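Local coordinates for protein serpin-ZX (Arabidopsis thaliana, PDB 3LE2) that inhibits target proteases such as metacaspase-9 and RD21A, presenting a reactive centre loop whose cleavage leaves the protease covalently bound, at residues A54-D57 and Q58-F62. Sequence-based numbering, arbitrary orientation.
Sequences ATKD and QILSF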
loop_
_atom_site.group_PDB
_atom_site.type_symbol
_atom_site.label_atom_id
_atom_site.label_comp_id
_atom_site.label_asym_id
_atom_site.label_seq_id
_atom_site.Cartn_x
_atom_site.Cartn_y
_atom_site.Cartn_z
ATOM N N ALA A 54 -12.476 20.622 -14.726
ATOM C CA ALA A 54 -12.188 19.321 -15.306
ATOM C C ALA A 54 -11.130 18.569 -14.502
ATOM O O ALA A 54 -11.016 17.346 -14.605
ATOM C CB ALA A 54 -11.759 19.474 -16.755
ATOM N N THR A 55 -10.365 19.297 -13.696
ATOM C CA THR A 55 -9.353 18.667 -12.863
ATOM C C THR A 55 -9.990 18.004 -11.649
ATOM O O THR A 55 -9.780 16.807 -11.405
ATOM C CB THR A 55 -8.240 19.661 -12.441
ATOM O OG1 THR A 55 -7.539 20.096 -13.608
ATOM C CG2 THR A 55 -7.238 18.995 -11.497
ATOM N N LYS A 56 -10.766 18.767 -10.888
ATOM C CA LYS A 56 -11.486 18.172 -9.773
ATOM C C LYS A 56 -12.247 16.930 -10.262
ATOM O O LYS A 56 -12.182 15.856 -9.649
ATOM C CB LYS A 56 -12.442 19.182 -9.139
ATOM C CG LYS A 56 -12.995 18.752 -7.788
ATOM C CD LYS A 56 -13.894 19.820 -7.169
ATOM C CE LYS A 56 -15.092 20.129 -8.068
ATOM N NZ LYS A 56 -16.131 20.949 -7.381
ATOM N N ASP A 57 -12.939 17.072 -11.391
ATOM C CA ASP A 57 -13.772 15.994 -11.917
ATOM C C ASP A 57 -12.972 14.768 -12.302
ATOM O O ASP A 57 -13.395 13.638 -12.057
ATOM C CB ASP A 57 -14.577 16.470 -13.119
ATOM C CG ASP A 57 -15.661 17.441 -12.735
ATOM O OD1 ASP A 57 -16.128 17.373 -11.574
ATOM O OD2 ASP A 57 -16.043 18.270 -13.590
ATOM N N GLN A 58 -11.814 14.987 -12.906
ATOM C CA GLN A 58 -11.003 13.866 -13.352
ATOM C C GLN A 58 -10.486 13.062 -12.167
ATOM O O GLN A 58 -10.371 11.839 -12.236
ATOM C CB GLN A 58 -9.849 14.339 -14.229
ATOM C CG GLN A 58 -9.254 13.252 -15.081
ATOM C CD GLN A 58 -8.014 13.723 -15.806
ATOM O OE1 GLN A 58 -8.001 13.814 -17.035
ATOM N NE2 GLN A 58 -6.963 14.044 -15.046
ATOM N N ILE A 59 -10.194 13.750 -11.073
ATOM C CA ILE A 59 -9.698 13.079 -9.882
ATOM C C ILE A 59 -10.871 12.418 -9.165
ATOM O O ILE A 59 -10.779 11.269 -8.730
ATOM C CB ILE A 59 -8.955 14.071 -8.953
ATOM C CG1 ILE A 59 -7.801 14.736 -9.702
ATOM C CG2 ILE A 59 -8.431 13.379 -7.699
ATOM C CD1 ILE A 59 -7.203 15.910 -8.952
ATOM N N LEU A 60 -11.981 13.145 -9.064
ATOM C CA LEU A 60 -13.186 12.608 -8.438
ATOM C C LEU A 60 -13.574 11.261 -9.043
ATOM O O LEU A 60 -13.933 10.330 -8.322
ATOM C CB LEU A 60 -14.356 13.588 -8.564
ATOM C CG LEU A 60 -14.361 14.766 -7.597
ATOM C CD1 LEU A 60 -15.573 15.649 -7.842
ATOM C CD2 LEU A 60 -14.349 14.249 -6.174
ATOM N N SER A 61 -13.506 11.165 -10.367
ATOM C CA SER A 61 -13.886 9.939 -11.057
ATOM C C SER A 61 -12.831 8.856 -10.871
ATOM O O SER A 61 -13.150 7.668 -10.849
ATOM C CB SER A 61 -14.134 10.202 -12.546
ATOM O OG SER A 61 -15.214 11.110 -12.720
ATOM N N PHE A 62 -11.575 9.266 -10.722
ATOM C CA PHE A 62 -10.502 8.306 -10.509
ATOM C C PHE A 62 -10.650 7.646 -9.144
ATOM O O PHE A 62 -10.315 6.474 -8.961
ATOM C CB PHE A 62 -9.140 8.990 -10.619
ATOM C CG PHE A 62 -7.976 8.053 -10.446
ATOM C CD1 PHE A 62 -7.425 7.397 -11.540
ATOM C CD2 PHE A 62 -7.427 7.829 -9.189
ATOM C CE1 PHE A 62 -6.341 6.530 -11.383
ATOM C CE2 PHE A 62 -6.344 6.967 -9.022
ATOM C CZ PHE A 62 -5.803 6.315 -10.122
#
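Leu60 N donates to Lys56 O at 2.8 Å with a nearly straight N-H...O angle of 165°. Three more i to i+4 backbone bonds run beside it: Gln58 N to Ala54 O, Ile59 N to Thr55 O, and Ser61 N to Asp57 O. This i to i+4 pattern is that of an alpha-helix, here the first turns of helix 54-63. Asp57 O also accepts from Ser61 OG at 3.2 Å. The two donors reach it from opposite faces of the carbonyl plane. With chi1 at -62°, Ser61 OG sits beside its own backbone N and can reach back to the Asp57 carbonyl one turn earlier. Two side-chain pairs keep the same four-residue spacing. Thr55 turns its methyl, not its hydroxyl, to Ile59: CG2 lies 4.0 Å from Ile59 CD1, and the two side chains run alongside each other. Lys56 and Leu60 form a similar pair, with the lysine CG 4.0 Å from Leu60 CD1. Asp57 adds an i to i+3 contact: its OD1 lies 4.1 Å from Leu60 CD1, its side chain slanting across that of the leucine. Helix 54-63 belongs to the serpin fold and lies away from the reactive centre loop. Ile59 packs on Ile47 and Ala48 of helix 37-49, while Leu60 meets Leu71 of helix 68-83.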